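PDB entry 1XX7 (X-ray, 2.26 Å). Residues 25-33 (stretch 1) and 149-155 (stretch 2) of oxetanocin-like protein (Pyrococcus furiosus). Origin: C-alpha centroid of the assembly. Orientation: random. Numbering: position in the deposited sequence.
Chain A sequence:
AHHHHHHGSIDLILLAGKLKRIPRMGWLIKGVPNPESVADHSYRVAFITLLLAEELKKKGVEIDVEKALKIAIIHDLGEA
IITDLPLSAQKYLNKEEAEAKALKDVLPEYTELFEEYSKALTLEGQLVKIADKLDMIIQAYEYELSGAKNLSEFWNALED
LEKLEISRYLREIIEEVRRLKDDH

Stretch 1 25-33: MGWLIKGVP
Stretch 2, residues 149-155: KNLSEFW

How do the two backbones lie against each other? Stretch 1 is a helix from Met25 that closes at Gly31 in a Schellman motif: Gly31 N bonds to Leu28 O (3.1 Å) and Val32 N reaches back to Trp27 O (3.1 Å). Gly31 has phi/psi 99/5, where a CB would be jammed against the preceding carbonyl, so glycine suits the turn. Stretch 2 runs as loop through Leu151, at phi/psi -116/15, then enters a 3-10 segment at Ser152, with Phe154 N bonded to Leu151 O (3.1 Å). The register sets Gly26 CA 9.3 Å from Phe154 CA and Lys30 CA 7.0 Å from Asn150 CA, so the chains run antiparallel in order of contact, burying 380 Å² in all.

What does Lys30 do at the centre of the polar contact? Its CA-to-CB bond points toward stretch 2, and chi1 and chi2 are both m (-72°, -76°) before chi3 and chi4 extend as t (176°, 164°). This path carries the chain past Leu151, with Lys30 CG 3.7 Å from Leu151 CD2, and delivers the amine to two acceptors. Lys30 NZ donates to Asn150 O at 2.7 Å and forms a salt bridge with Glu153 OE2 at 2.5 Å, although the position of that carboxylate oxygen is less sure. Glu153 starts sideways but its p, t rotamer (65°, -179°), with chi3 at -80°, brings its end nearer.

How does Asn150 answer the lysine? Its CB also points toward the partner, and chi1 p (60°) with chi2 at -15° aims the amide at the backbone carbonyl of Lys30. Asn150 ND2 donates to Lys30 O at 2.7 Å with an N-H...O angle of 157°. Side chain and backbone of Asn150 thus pair with backbone and side chain of Lys30 in a reciprocal exchange.

What fills the apolar side? Trp27, Val32, Leu151 and Phe154 are all buried, which suits their apolar side chains. Trp27, m at -46° with chi2 124°, starts sideways but sends its six-membered ring to stretch 2. Trp27 CZ3 lies 3.8 Å from Phe154 CD2, over one face of the phenylalanine ring; the ring centroids are 4.7 Å apart and the planes meet obliquely at 42°. Phe154 (chi1 -75°, chi2 -76°) points toward the helix, and Phe154 CZ lies 4.3 Å from Gly26 C. Leu151, m,t (-53°, -171°), puts CD1 4.0 Å from Trp27 CZ3 and 4.4 Å from CG2 of Val32, whose chi1 is t (172°).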

# COMPACT_ATOMS: atom_id res chain seq x y z
N MET A 25 10.72 5.65 9.98
CA MET A 25 11.67 4.75 9.29
C MET A 25 12.02 3.48 10.06
O MET A 25 12.19 2.43 9.46
CB MET A 25 12.97 5.49 8.89
CG MET A 25 12.81 6.38 7.66
SD MET A 25 12.52 5.52 6.04
CE MET A 25 13.44 4.08 6.26
N GLY A 26 12.09 3.59 11.38
CA GLY A 26 12.30 2.44 12.25
C GLY A 26 11.36 1.28 11.89
O GLY A 26 11.82 0.17 11.63
N TRP A 27 10.06 1.55 11.80
CA TRP A 27 9.09 0.49 11.42
C TRP A 27 9.42 -0.06 10.01
O TRP A 27 9.45 -1.26 9.79
CB TRP A 27 7.63 1.00 11.46
CG TRP A 27 7.27 1.80 12.71
CD1 TRP A 27 6.76 3.06 12.74
CD2 TRP A 27 7.40 1.39 14.10
NE1 TRP A 27 6.58 3.47 14.03
CE2 TRP A 27 6.94 2.46 14.89
CE3 TRP A 27 7.86 0.22 14.74
CZ2 TRP A 27 6.93 2.42 16.30
CZ3 TRP A 27 7.85 0.17 16.17
CH2 TRP A 27 7.40 1.28 16.93
N LEU A 28 9.68 0.85 9.09
CA LEU A 28 9.73 0.54 7.69
C LEU A 28 10.89 -0.39 7.39
O LEU A 28 10.75 -1.40 6.67
CB LEU A 28 9.81 1.85 6.91
CG LEU A 28 9.91 1.93 5.41
CD1 LEU A 28 9.56 3.32 4.88
CD2 LEU A 28 11.34 1.54 4.99
N ILE A 29 12.02 -0.07 8.00
CA ILE A 29 13.21 -0.86 7.89
C ILE A 29 13.09 -2.25 8.57
O ILE A 29 13.72 -3.20 8.12
CB ILE A 29 14.43 -0.07 8.43
CG1 ILE A 29 14.66 1.15 7.51
CG2 ILE A 29 15.67 -0.94 8.44
CD1 ILE A 29 15.59 2.15 8.01
N LYS A 30 12.32 -2.34 9.65
CA LYS A 30 11.95 -3.57 10.24
C LYS A 30 11.04 -4.47 9.38
O LYS A 30 10.90 -5.63 9.68
CB LYS A 30 11.25 -3.34 11.58
CG LYS A 30 12.16 -2.88 12.67
CD LYS A 30 12.98 -4.03 13.17
CE LYS A 30 13.98 -3.62 14.20
NZ LYS A 30 14.43 -4.90 14.88
N GLY A 31 10.41 -3.95 8.34
CA GLY A 31 9.50 -4.74 7.52
C GLY A 31 8.04 -4.56 7.85
O GLY A 31 7.19 -5.27 7.32
N VAL A 32 7.73 -3.63 8.75
CA VAL A 32 6.34 -3.31 9.00
C VAL A 32 5.79 -2.73 7.69
O VAL A 32 6.36 -1.78 7.16
CB VAL A 32 6.16 -2.31 10.13
CG1 VAL A 32 4.63 -1.85 10.20
CG2 VAL A 32 6.64 -2.89 11.43
N PRO A 33 4.72 -3.35 7.16
CA PRO A 33 4.26 -3.11 5.78
C PRO A 33 3.65 -1.75 5.37
O PRO A 33 3.84 -1.30 4.20
CB PRO A 33 3.24 -4.26 5.53
CG PRO A 33 2.77 -4.67 6.81
CD PRO A 33 3.95 -4.44 7.81
N LYS A 149 7.33 -9.67 14.55
CA LYS A 149 8.00 -10.46 15.59
C LYS A 149 9.39 -9.91 15.97
O LYS A 149 10.09 -10.54 16.74
CB LYS A 149 8.16 -11.93 15.12
CG LYS A 149 6.83 -12.70 15.03
CD LYS A 149 7.06 -14.17 14.62
N ASN A 150 9.75 -8.76 15.41
CA ASN A 150 11.12 -8.25 15.43
C ASN A 150 11.26 -6.82 16.01
O ASN A 150 12.19 -6.10 15.68
CB ASN A 150 11.69 -8.31 14.00
CG ASN A 150 10.87 -7.47 12.94
OD1 ASN A 150 9.72 -7.03 13.16
ND2 ASN A 150 11.49 -7.27 11.80
N LEU A 151 10.35 -6.45 16.89
CA LEU A 151 10.27 -5.10 17.45
C LEU A 151 10.52 -5.05 18.98
O LEU A 151 10.21 -4.04 19.60
CB LEU A 151 8.85 -4.53 17.20
CG LEU A 151 8.32 -4.54 15.77
CD1 LEU A 151 7.02 -3.73 15.74
CD2 LEU A 151 9.34 -3.95 14.77
N SER A 152 11.06 -6.10 19.59
CA SER A 152 11.26 -6.14 21.06
C SER A 152 12.19 -5.04 21.59
O SER A 152 12.00 -4.55 22.69
CB SER A 152 11.84 -7.51 21.48
OG SER A 152 13.17 -7.63 20.99
N GLU A 153 13.19 -4.68 20.81
CA GLU A 153 14.09 -3.62 21.17
C GLU A 153 13.38 -2.28 21.49
O GLU A 153 13.92 -1.47 22.27
CB GLU A 153 15.09 -3.36 20.03
CG GLU A 153 14.40 -2.85 18.78
CD GLU A 153 15.32 -2.61 17.63
OE1 GLU A 153 16.00 -1.54 17.60
OE2 GLU A 153 15.34 -3.47 16.73
N PHE A 154 12.21 -2.04 20.88
CA PHE A 154 11.55 -0.73 21.00
C PHE A 154 11.04 -0.52 22.41
O PHE A 154 10.87 0.60 22.87
CB PHE A 154 10.44 -0.57 19.95
CG PHE A 154 10.95 -0.32 18.57
CD1 PHE A 154 11.45 0.91 18.22
CD2 PHE A 154 10.99 -1.33 17.64
CE1 PHE A 154 11.97 1.12 16.93
CE2 PHE A 154 11.48 -1.12 16.37
CZ PHE A 154 11.96 0.09 16.01
N TRP A 155 10.83 -1.62 23.11
CA TRP A 155 10.45 -1.60 24.51
C TRP A 155 11.56 -1.15 25.45
O TRP A 155 11.31 -0.83 26.62
CB TRP A 155 10.01 -3.00 24.89
CG TRP A 155 8.81 -3.44 24.11
CD1 TRP A 155 8.77 -3.95 22.83
CD2 TRP A 155 7.46 -3.43 24.58
NE1 TRP A 155 7.48 -4.24 22.48
CE2 TRP A 155 6.66 -3.93 23.54
CE3 TRP A 155 6.85 -3.02 25.77
CZ2 TRP A 155 5.28 -4.04 23.66
CZ3 TRP A 155 5.50 -3.12 25.89
CH2 TRP A 155 4.72 -3.62 24.84